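Long-range contacts in alcohol dehydrogenase, zinc-containing (Streptococcus pneumoniae serotype 2, PDB 5YLN), which binds zinc and probably catalyses the NAD+-dependent interconversion of alcohols with aldehydes or ketones: residues A[8-13]-A[54-59]; A[33-38]-A[349-354]; A[39-44]-A[122-127]; A[109-114]-A[127-132]. One frame throughout, in Å; residues are numbered along the deposited sequence.

Contact 1 of 4, residues A[8-13]-A[54-59]; sequences YTYVKP and PTCQSG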
# COMPACT_ATOMS: atom_id res chain seq x y z
N TYR A 8 2.29 -15.10 -35.02
CA TYR A 8 2.88 -16.00 -34.02
C TYR A 8 1.82 -16.34 -32.98
O TYR A 8 1.44 -15.49 -32.17
CB TYR A 8 4.12 -15.38 -33.37
CG TYR A 8 5.06 -16.42 -32.79
CD1 TYR A 8 5.53 -17.47 -33.57
CD2 TYR A 8 5.49 -16.35 -31.46
CE1 TYR A 8 6.40 -18.44 -33.04
CE2 TYR A 8 6.36 -17.29 -30.92
CZ TYR A 8 6.81 -18.34 -31.71
OH TYR A 8 7.67 -19.28 -31.18
N THR A 9 1.37 -17.60 -32.99
CA THR A 9 0.23 -18.05 -32.21
C THR A 9 0.69 -18.96 -31.07
O THR A 9 1.57 -19.81 -31.26
CB THR A 9 -0.76 -18.82 -33.09
OG1 THR A 9 -0.10 -19.97 -33.63
CG2 THR A 9 -1.30 -17.96 -34.23
N TYR A 10 0.08 -18.79 -29.91
CA TYR A 10 0.16 -19.77 -28.84
C TYR A 10 -0.68 -21.00 -29.21
O TYR A 10 -1.81 -20.87 -29.68
CB TYR A 10 -0.34 -19.16 -27.53
CG TYR A 10 -0.39 -20.12 -26.37
CD1 TYR A 10 0.75 -20.77 -25.93
CD2 TYR A 10 -1.57 -20.35 -25.68
CE1 TYR A 10 0.73 -21.65 -24.86
CE2 TYR A 10 -1.61 -21.23 -24.60
CZ TYR A 10 -0.46 -21.88 -24.20
OH TYR A 10 -0.47 -22.77 -23.13
N VAL A 11 -0.13 -22.19 -28.99
CA VAL A 11 -0.82 -23.45 -29.30
C VAL A 11 -1.21 -24.21 -28.04
O VAL A 11 -2.39 -24.46 -27.79
CB VAL A 11 0.02 -24.35 -30.24
CG1 VAL A 11 -0.81 -25.55 -30.70
CG2 VAL A 11 0.54 -23.56 -31.42
N LYS A 12 -0.22 -24.57 -27.23
CA LYS A 12 -0.41 -25.38 -26.03
C LYS A 12 0.86 -25.25 -25.19
O LYS A 12 1.85 -24.69 -25.66
CB LYS A 12 -0.68 -26.86 -26.39
CG LYS A 12 0.56 -27.59 -26.90
CD LYS A 12 0.24 -28.75 -27.88
CE LYS A 12 -0.36 -29.97 -27.20
NZ LYS A 12 -0.33 -31.20 -28.09
N PRO A 13 0.85 -25.72 -23.95
CA PRO A 13 2.02 -25.44 -23.09
C PRO A 13 3.29 -25.97 -23.72
O PRO A 13 3.44 -27.17 -23.95
CB PRO A 13 1.66 -26.15 -21.78
CG PRO A 13 0.16 -26.04 -21.73
CD PRO A 13 -0.26 -26.30 -23.17
N PRO A 54 -2.84 -19.51 -18.27
CA PRO A 54 -3.78 -20.42 -18.95
C PRO A 54 -5.09 -19.77 -19.36
O PRO A 54 -5.90 -20.42 -20.03
CB PRO A 54 -3.99 -21.54 -17.91
CG PRO A 54 -3.57 -20.94 -16.58
CD PRO A 54 -2.81 -19.68 -16.81
N THR A 55 -5.32 -18.51 -19.00
CA THR A 55 -6.43 -17.81 -19.62
C THR A 55 -6.17 -17.43 -21.08
O THR A 55 -7.04 -16.85 -21.72
CB THR A 55 -6.77 -16.55 -18.82
OG1 THR A 55 -5.60 -15.76 -18.67
CG2 THR A 55 -7.32 -16.91 -17.44
N CYS A 56 -4.99 -17.72 -21.62
CA CYS A 56 -4.72 -17.44 -23.02
C CYS A 56 -5.18 -18.64 -23.84
O CYS A 56 -4.60 -19.72 -23.75
CB CYS A 56 -3.24 -17.17 -23.25
SG CYS A 56 -2.91 -16.82 -24.95
N GLN A 57 -6.23 -18.44 -24.62
CA GLN A 57 -6.80 -19.52 -25.41
C GLN A 57 -5.83 -19.98 -26.50
O GLN A 57 -5.08 -19.18 -27.07
CB GLN A 57 -8.11 -19.05 -26.03
CG GLN A 57 -8.63 -19.93 -27.13
CD GLN A 57 -9.97 -19.49 -27.60
OE1 GLN A 57 -10.47 -18.44 -27.21
NE2 GLN A 57 -10.59 -20.29 -28.45
N SER A 58 -5.85 -21.28 -26.78
CA SER A 58 -5.10 -21.86 -27.89
C SER A 58 -5.44 -21.17 -29.22
O SER A 58 -6.60 -20.91 -29.52
CB SER A 58 -5.39 -23.35 -28.00
OG SER A 58 -4.64 -23.94 -29.05
N GLY A 59 -4.40 -20.90 -30.01
CA GLY A 59 -4.57 -20.20 -31.27
C GLY A 59 -4.47 -18.69 -31.19
O GLY A 59 -4.51 -18.02 -32.23
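Packing in this contact is densest round the ring of Tyr10, which is buried, whereas the rest of the loop 54-59 is largely left to solvent. With CG anti to the backbone N (chi1 176°), the ring swings towards the loop and presents one edge to it. CE2 of Tyr10 sits 3.5 Å from Cys56 O, and Gln57 O lies at the same edge, in the ring plane. The thiol of Cys56 adds an oblique sulfur-aromatic contact, with Cys56 SG 3.8 Å from Tyr10 CD2. Ile48 of helix 43-50 touches both side chains and places this cluster against the body of the domain. Beside it, the methyl CG2 of Thr9 rests 3.8 Å from Gly59 O, while its hydroxyl is bonded to Ser17 O in strand 15-22.

The outer side is thinly covered but firmly bonded. Gly59 N donates to Tyr10 O at 2.6 Å, arriving nearly along the C=O axis. Ser58 OG, anti to its own backbone N, donates to Val11 O at 2.6 Å, in the carbonyl plane and on a lone pair of that oxygen. Two successive strand carbonyls are thus engaged, while the side chains of Val11 and Gln57 set off away from the contact. Val11 and Lys12 form a classic beta bulge near the turn of the hairpin of strands 4-12 and 15-22, here fastened to the loop between helix 43-50 and strand 66-72.

Contact 2 of 4, residues A[33-38]-A[349-354]; sequences IVRIVK and IENDIS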
# COMPACT_ATOMS: atom_id res chain seq x y z
N ILE A 33 -8.14 -1.13 -37.80
CA ILE A 33 -7.17 -2.14 -38.21
C ILE A 33 -5.84 -1.44 -38.44
O ILE A 33 -5.75 -0.48 -39.21
CB ILE A 33 -7.60 -2.89 -39.49
CG1 ILE A 33 -8.92 -3.65 -39.31
CG2 ILE A 33 -6.47 -3.83 -39.97
CD1 ILE A 33 -9.01 -4.53 -38.06
N VAL A 34 -4.79 -1.94 -37.79
CA VAL A 34 -3.46 -1.36 -37.85
C VAL A 34 -2.51 -2.36 -38.50
O VAL A 34 -2.55 -3.56 -38.20
CB VAL A 34 -2.97 -0.96 -36.43
CG1 VAL A 34 -1.56 -0.41 -36.48
CG2 VAL A 34 -3.92 0.07 -35.82
N ARG A 35 -1.67 -1.86 -39.40
CA ARG A 35 -0.57 -2.65 -39.96
C ARG A 35 0.65 -2.51 -39.06
O ARG A 35 1.17 -1.40 -38.89
CB ARG A 35 -0.24 -2.20 -41.38
CG ARG A 35 1.07 -2.80 -41.88
CD ARG A 35 1.25 -2.69 -43.40
NE ARG A 35 1.12 -1.32 -43.89
CZ ARG A 35 2.09 -0.41 -43.83
NH1 ARG A 35 3.26 -0.71 -43.26
NH2 ARG A 35 1.90 0.81 -44.32
N ILE A 36 1.10 -3.62 -38.47
CA ILE A 36 2.24 -3.56 -37.56
C ILE A 36 3.50 -3.23 -38.35
O ILE A 36 3.79 -3.85 -39.38
CB ILE A 36 2.41 -4.87 -36.78
CG1 ILE A 36 1.19 -5.19 -35.91
CG2 ILE A 36 3.65 -4.81 -35.91
CD1 ILE A 36 0.86 -4.14 -34.89
N VAL A 37 4.24 -2.22 -37.89
CA VAL A 37 5.55 -1.88 -38.43
C VAL A 37 6.67 -2.53 -37.62
O VAL A 37 7.56 -3.15 -38.19
CB VAL A 37 5.73 -0.35 -38.49
CG1 VAL A 37 7.17 0.03 -38.81
CG2 VAL A 37 4.78 0.26 -39.53
N LYS A 38 6.62 -2.40 -36.29
CA LYS A 38 7.64 -2.96 -35.41
C LYS A 38 7.01 -3.41 -34.10
O LYS A 38 6.04 -2.82 -33.63
CB LYS A 38 8.76 -1.95 -35.11
CG LYS A 38 9.82 -1.86 -36.19
CD LYS A 38 10.71 -0.64 -35.97
CE LYS A 38 11.60 -0.44 -37.20
NZ LYS A 38 12.67 0.55 -36.96
N ILE A 349 11.35 -6.32 -33.44
CA ILE A 349 10.95 -7.18 -34.54
C ILE A 349 10.25 -6.32 -35.58
O ILE A 349 9.24 -5.67 -35.27
CB ILE A 349 10.03 -8.32 -34.07
CG1 ILE A 349 10.73 -9.16 -33.00
CG2 ILE A 349 9.64 -9.20 -35.26
CD1 ILE A 349 9.77 -9.93 -32.12
N GLU A 350 10.77 -6.31 -36.81
CA GLU A 350 10.30 -5.43 -37.87
C GLU A 350 9.53 -6.22 -38.92
O GLU A 350 9.98 -7.28 -39.36
CB GLU A 350 11.46 -4.69 -38.54
CG GLU A 350 10.99 -3.57 -39.44
CD GLU A 350 12.14 -2.83 -40.08
OE1 GLU A 350 13.30 -3.23 -39.90
OE2 GLU A 350 11.86 -1.83 -40.78
N ASN A 351 8.38 -5.69 -39.33
CA ASN A 351 7.49 -6.36 -40.28
C ASN A 351 8.11 -6.26 -41.68
O ASN A 351 7.94 -5.26 -42.39
CB ASN A 351 6.10 -5.74 -40.25
CG ASN A 351 5.12 -6.44 -41.20
OD1 ASN A 351 5.50 -7.30 -42.00
ND2 ASN A 351 3.85 -6.06 -41.11
N ASP A 352 8.80 -7.32 -42.08
CA ASP A 352 9.41 -7.42 -43.40
C ASP A 352 8.49 -8.09 -44.41
O ASP A 352 8.93 -8.37 -45.53
CB ASP A 352 10.73 -8.20 -43.32
CG ASP A 352 10.54 -9.65 -42.85
OD1 ASP A 352 9.61 -9.87 -42.04
OD2 ASP A 352 11.30 -10.55 -43.28
N ILE A 353 7.24 -8.35 -44.05
CA ILE A 353 6.33 -9.14 -44.88
C ILE A 353 5.30 -8.27 -45.57
O ILE A 353 5.05 -8.43 -46.77
CB ILE A 353 5.65 -10.25 -44.04
CG1 ILE A 353 6.69 -11.20 -43.44
CG2 ILE A 353 4.64 -11.04 -44.90
CD1 ILE A 353 6.13 -12.25 -42.48
N SER A 354 4.71 -7.32 -44.85
CA SER A 354 3.56 -6.59 -45.37
C SER A 354 3.97 -5.53 -46.39
O SER A 354 5.04 -4.91 -46.29
CB SER A 354 2.80 -5.93 -44.22
OG SER A 354 2.36 -6.87 -43.25
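An Asx turn at Asn351 follows the antiparallel pairing of strand 347-350 with strand 33-39, where Val37 and Lys38 form a classic beta bulge opposite Ile67 of the neighbouring strand 66-72. Lys38 and Glu350 are the antiparallel, non-hydrogen-bonded pair, and Lys38 CA lies only 3.2 Å from Ile349 O in a CA-H...O contact. Next along, Asn351 N donates to Val37 O at 2.9 Å in an almost straight bond (177°), although it stands above the carbonyl plane.

The carboxamide of Asn351 then takes over from the backbone. Its CG is anti to the backbone N, which turns the amide towards strand 33-39; Asn351 ND2 reaches Ile36 O at 2.8 Å, in the plane of both groups. The second hydrogen of ND2 goes to Ser354 OG at 2.7 Å. On the other branch, Asn351 OD1 accepts from Ile353 N in its plane and from Ser354 N above it, so four bonds fix the rotation of the amide. Ser354 CB also packs 3.7 Å from Arg35 CD, whose chain bends at chi3 before NE pairs with Glu71.

On the face carrying Lys38 and Glu350, the two extended chains run side by side, yet Lys38 NZ stays 4.6 Å from Glu350 OE2. The ammonium instead forms salt bridges with Glu147 and Asp146, so Glu350 probably adds long-range attraction to an acidic surrounding that should favour the charged form of Lys38.

Contact 3 of 4, residues A[39-44]-A[122-127]; sequences TTICGT and GMQAEY. With ZN (zinc ion), chain E.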
# COMPACT_ATOMS: atom_id res chain seq x y z
N THR A 39 7.55 -4.48 -33.53
CA THR A 39 7.01 -5.04 -32.31
C THR A 39 8.18 -5.55 -31.47
O THR A 39 9.35 -5.38 -31.83
CB THR A 39 5.97 -6.14 -32.61
OG1 THR A 39 5.26 -6.48 -31.42
CG2 THR A 39 6.64 -7.42 -33.20
N THR A 40 7.85 -6.16 -30.33
CA THR A 40 8.85 -6.75 -29.44
C THR A 40 8.21 -7.93 -28.68
O THR A 40 7.05 -8.29 -28.89
CB THR A 40 9.42 -5.66 -28.51
OG1 THR A 40 10.49 -6.17 -27.70
CG2 THR A 40 8.36 -5.12 -27.59
N ILE A 41 8.98 -8.54 -27.78
CA ILE A 41 8.54 -9.63 -26.91
C ILE A 41 8.63 -9.15 -25.46
O ILE A 41 9.59 -8.47 -25.08
CB ILE A 41 9.40 -10.90 -27.08
CG1 ILE A 41 9.65 -11.23 -28.56
CG2 ILE A 41 8.74 -12.09 -26.40
CD1 ILE A 41 10.77 -12.22 -28.74
N CYS A 42 7.64 -9.52 -24.67
CA CYS A 42 7.60 -9.26 -23.24
C CYS A 42 7.84 -10.56 -22.48
O CYS A 42 7.56 -11.65 -22.99
CB CYS A 42 6.24 -8.67 -22.85
SG CYS A 42 6.03 -8.47 -21.09
N GLY A 43 8.38 -10.46 -21.27
CA GLY A 43 8.53 -11.65 -20.45
C GLY A 43 7.23 -12.43 -20.30
O GLY A 43 7.24 -13.66 -20.29
N THR A 44 6.09 -11.72 -20.20
CA THR A 44 4.79 -12.38 -20.09
C THR A 44 4.52 -13.30 -21.28
O THR A 44 3.86 -14.33 -21.12
CB THR A 44 3.68 -11.33 -19.95
OG1 THR A 44 3.84 -10.58 -18.73
CG2 THR A 44 2.30 -11.98 -19.95
N GLY A 122 -2.99 -10.57 -30.50
CA GLY A 122 -2.02 -9.54 -30.20
C GLY A 122 -1.21 -9.08 -31.41
O GLY A 122 -1.63 -9.19 -32.57
N MET A 123 -0.02 -8.55 -31.14
CA MET A 123 0.69 -7.68 -32.08
C MET A 123 1.81 -8.36 -32.84
O MET A 123 2.37 -7.74 -33.75
CB MET A 123 1.21 -6.43 -31.37
CG MET A 123 0.18 -5.77 -30.45
SD MET A 123 0.63 -4.05 -30.15
CE MET A 123 -0.53 -3.63 -28.86
N GLN A 124 2.10 -9.63 -32.54
CA GLN A 124 3.13 -10.37 -33.28
C GLN A 124 2.51 -11.01 -34.53
O GLN A 124 2.34 -12.23 -34.64
CB GLN A 124 3.80 -11.41 -32.39
CG GLN A 124 4.75 -10.74 -31.44
CD GLN A 124 5.08 -11.57 -30.22
OE1 GLN A 124 4.85 -12.76 -30.21
NE2 GLN A 124 5.63 -10.93 -29.19
N ALA A 125 2.17 -10.12 -35.46
CA ALA A 125 1.48 -10.44 -36.71
C ALA A 125 1.60 -9.24 -37.63
O ALA A 125 2.09 -8.17 -37.23
CB ALA A 125 0.01 -10.77 -36.46
N GLU A 126 1.09 -9.40 -38.85
CA GLU A 126 1.18 -8.32 -39.84
C GLU A 126 0.17 -7.21 -39.56
O GLU A 126 0.49 -6.02 -39.72
CB GLU A 126 0.94 -8.86 -41.25
CG GLU A 126 2.04 -9.74 -41.81
CD GLU A 126 1.69 -10.26 -43.21
OE1 GLU A 126 1.55 -9.43 -44.12
OE2 GLU A 126 1.53 -11.50 -43.37
N TYR A 127 -1.06 -7.57 -39.21
CA TYR A 127 -2.13 -6.62 -38.97
C TYR A 127 -2.77 -6.93 -37.62
O TYR A 127 -2.74 -8.07 -37.14
CB TYR A 127 -3.21 -6.65 -40.08
CG TYR A 127 -2.68 -6.34 -41.46
CD1 TYR A 127 -2.19 -7.35 -42.30
CD2 TYR A 127 -2.66 -5.04 -41.94
CE1 TYR A 127 -1.70 -7.05 -43.57
CE2 TYR A 127 -2.18 -4.73 -43.22
CZ TYR A 127 -1.70 -5.73 -44.02
OH TYR A 127 -1.22 -5.38 -45.26
ZN ZN E . 4.03 -6.94 -21.26
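The carboxamide of Gln124 is the flat group at the centre of this buried contact, and it works through its edge. Thr40 O lies close to the amide plane and receives a hydrogen from Gln124 NE2 at 3.0 Å, while the donor itself stands above the plane of the Thr40 carbonyl. Gln124 NE2 has a second, weak bond to Asp45 OD2, and the opposite corner, Gln124 OE1, is hydrogen-bonded to Tyr333 OH in helix 329-337. Held at both corners, the amide has a defined rotation. Ile41 meets its tip crosswise, at about a right angle, with Ile41 CG1 4.1 Å from Gln124 NE2.

The torsions explain the reach. Gln124 CG is anti to the carbonyl carbon (chi1 -75°) and the chain is extended beyond it, so a residue at the centre of an inverse gamma turn sends its amide to the backbone at Thr40 and Ile41. Nearer the root, Thr39 CG2 packs 4.2 Å from Gln124 CG. The side chains of Thr39 and Met123 cross obliquely, with Thr39 OG1 4.1 Å from Met123 CB; that hydroxyl is hydrogen-bonded to Glu65 O.

A few residues on, Cys42 SG coordinates zinc at 2.5 Å, with His64 as a further ligand. The same sulfur accepts from Thr44 N at 3.4 Å; this N-cap bond, together with the metal and the start of helix 43-50, probably favours the thiolate. With Asp45 also accepting from Cys42 N, Gln124 thus probably helps to place the backbone leading into the zinc-binding cysteine, in what corresponds to the catalytic zinc site of the alcohol dehydrogenase family.

Contact 4 of 4, residues A[109-114]-A[127-132]; sequences EDEGGW and YLRVPH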
# COMPACT_ATOMS: atom_id res chain seq x y z
N GLU A 109 -14.09 -2.10 -18.29
CA GLU A 109 -15.11 -3.16 -18.22
C GLU A 109 -15.78 -3.46 -19.56
O GLU A 109 -16.72 -4.26 -19.59
CB GLU A 109 -16.19 -2.80 -17.19
CG GLU A 109 -15.66 -2.54 -15.79
CD GLU A 109 -16.75 -2.22 -14.75
OE1 GLU A 109 -16.69 -2.77 -13.63
OE2 GLU A 109 -17.66 -1.41 -15.04
N ASP A 110 -15.34 -2.85 -20.65
CA ASP A 110 -15.98 -3.01 -21.96
C ASP A 110 -14.88 -3.28 -22.99
O ASP A 110 -14.34 -2.34 -23.57
CB ASP A 110 -16.79 -1.78 -22.30
CG ASP A 110 -17.32 -1.79 -23.72
OD1 ASP A 110 -17.45 -2.89 -24.30
OD2 ASP A 110 -17.59 -0.69 -24.27
N GLU A 111 -14.57 -4.56 -23.20
CA GLU A 111 -13.47 -5.03 -24.05
C GLU A 111 -12.21 -4.18 -23.81
O GLU A 111 -11.65 -3.56 -24.71
CB GLU A 111 -13.83 -5.04 -25.54
CG GLU A 111 -12.90 -6.01 -26.37
CD GLU A 111 -13.21 -6.12 -27.88
OE1 GLU A 111 -13.98 -5.31 -28.42
OE2 GLU A 111 -12.66 -7.04 -28.53
N GLY A 112 -11.78 -4.17 -22.55
CA GLY A 112 -10.70 -3.29 -22.13
C GLY A 112 -9.75 -3.99 -21.18
O GLY A 112 -9.93 -5.15 -20.83
N GLY A 113 -8.72 -3.25 -20.79
CA GLY A 113 -7.66 -3.80 -19.97
C GLY A 113 -6.56 -4.37 -20.84
O GLY A 113 -6.41 -4.04 -22.02
N TRP A 114 -5.78 -5.26 -20.23
CA TRP A 114 -4.73 -5.96 -20.97
C TRP A 114 -5.37 -7.16 -21.65
O TRP A 114 -5.67 -8.17 -21.01
CB TRP A 114 -3.57 -6.37 -20.07
CG TRP A 114 -2.69 -7.33 -20.77
CD1 TRP A 114 -2.13 -7.19 -22.01
CD2 TRP A 114 -2.31 -8.62 -20.30
NE1 TRP A 114 -1.40 -8.31 -22.34
CE2 TRP A 114 -1.50 -9.21 -21.30
CE3 TRP A 114 -2.55 -9.33 -19.13
CZ2 TRP A 114 -0.95 -10.47 -21.16
CZ3 TRP A 114 -2.01 -10.60 -18.99
CH2 TRP A 114 -1.21 -11.15 -19.99
N TYR A 127 -1.06 -7.57 -39.21
CA TYR A 127 -2.13 -6.62 -38.97
C TYR A 127 -2.77 -6.93 -37.62
O TYR A 127 -2.74 -8.07 -37.14
CB TYR A 127 -3.21 -6.65 -40.08
CG TYR A 127 -2.68 -6.34 -41.46
CD1 TYR A 127 -2.19 -7.35 -42.30
CD2 TYR A 127 -2.66 -5.04 -41.94
CE1 TYR A 127 -1.70 -7.05 -43.57
CE2 TYR A 127 -2.18 -4.73 -43.22
CZ TYR A 127 -1.70 -5.73 -44.02
OH TYR A 127 -1.22 -5.38 -45.26
N LEU A 128 -3.37 -5.90 -37.03
CA LEU A 128 -3.93 -5.97 -35.70
C LEU A 128 -5.29 -5.28 -35.68
O LEU A 128 -5.41 -4.13 -36.12
CB LEU A 128 -2.98 -5.30 -34.69
CG LEU A 128 -3.51 -5.03 -33.28
CD1 LEU A 128 -3.64 -6.34 -32.51
CD2 LEU A 128 -2.59 -4.05 -32.56
N ARG A 129 -6.31 -5.96 -35.17
CA ARG A 129 -7.55 -5.28 -34.83
C ARG A 129 -7.36 -4.57 -33.49
O ARG A 129 -6.96 -5.19 -32.50
CB ARG A 129 -8.73 -6.24 -34.76
CG ARG A 129 -9.89 -5.62 -34.00
CD ARG A 129 -11.13 -6.48 -33.98
NE ARG A 129 -12.18 -5.76 -33.24
CZ ARG A 129 -12.53 -6.04 -31.99
NH1 ARG A 129 -11.95 -7.04 -31.34
NH2 ARG A 129 -13.47 -5.31 -31.39
N VAL A 130 -7.62 -3.27 -33.47
CA VAL A 130 -7.45 -2.46 -32.26
C VAL A 130 -8.84 -2.02 -31.79
O VAL A 130 -9.44 -1.14 -32.42
CB VAL A 130 -6.55 -1.26 -32.53
CG1 VAL A 130 -6.41 -0.43 -31.27
CG2 VAL A 130 -5.23 -1.73 -33.06
N PRO A 131 -9.37 -2.56 -30.70
CA PRO A 131 -10.62 -2.03 -30.14
C PRO A 131 -10.40 -0.64 -29.55
O PRO A 131 -9.29 -0.31 -29.12
CB PRO A 131 -11.00 -3.03 -29.04
CG PRO A 131 -10.01 -4.19 -29.17
CD PRO A 131 -8.79 -3.61 -29.84
N HIS A 132 -11.46 0.18 -29.57
CA HIS A 132 -11.45 1.53 -29.00
C HIS A 132 -10.25 2.34 -29.46
O HIS A 132 -9.46 2.85 -28.66
CB HIS A 132 -11.48 1.47 -27.48
CG HIS A 132 -12.65 0.71 -26.94
ND1 HIS A 132 -13.95 1.05 -27.23
CD2 HIS A 132 -12.71 -0.39 -26.15
CE1 HIS A 132 -14.77 0.19 -26.63
NE2 HIS A 132 -14.04 -0.69 -25.97
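Glu111 and Arg129 meet tip to tip, each with CG anti to its backbone N and an extended chain behind the charged group. Arg129 grips end-on: NH1 binds Glu111 OE2 at 2.9 Å and NH2 binds Glu111 OE1 at 3.0 Å, and both oxygens use their syn lone pairs. The carboxylate and guanidinium planes are 32° apart, so the fork is twisted yet both acceptors stay near the guanidinium plane. Pro131 crosses the Glu111 chain at about a right angle and slides its CG over the rim of one guanidinium face, 3.9 Å above the plane. Glu111 OE1 has a second cation in Lys28, and a carboxylate held by two positive groups is probably well stabilised as the anion.

This pairing links strand 127-129 to the structural-zinc lobe of the GroES-like catalytic domain, where Cys94, Cys97, Cys100 and Cys108 hold a zinc ion. Asp110 and Glu111 follow the last of those cysteines closely, and His132, at the N-cap position of helix 133-136, touches Cys94.

The imidazole of His132 lies edge-on to the backbone of the lobe. Its NE2 donates to Asp110 O at 2.9 Å, from above the carbonyl plane and somewhat bent (144°), with Glu111 O also near the ring edge, 3.6 Å from His132 CD2. The side chains of Asp110 and His132 cross obliquely, carboxylate and ring planes 75° apart, with Asp110 OD2 3.8 Å from His132 CE1.

In the fold
From the N terminus, 8-13 opens contact 1, and 33-38 and 39-44 open contacts 2 and 3 before 54-59 closes the first; contact 1 therefore crosses both. Contact 4 starts at 109-114, in series after contact 1, and crosses contact 3, which closes with 122-127. The two share Tyr127, where the closing segment of contact 4 begins. Contact 2 encloses them both: its loop runs through the six-stranded parallel Rossmann-type sheet before 349-354 returns to the catalytic domain. Strand 33-39 pairs with strands 127-129 and 347-350 in one mixed sheet. Contact 1 adds the N-terminal hairpin, and contacts 3 and 4 the two zinc regions.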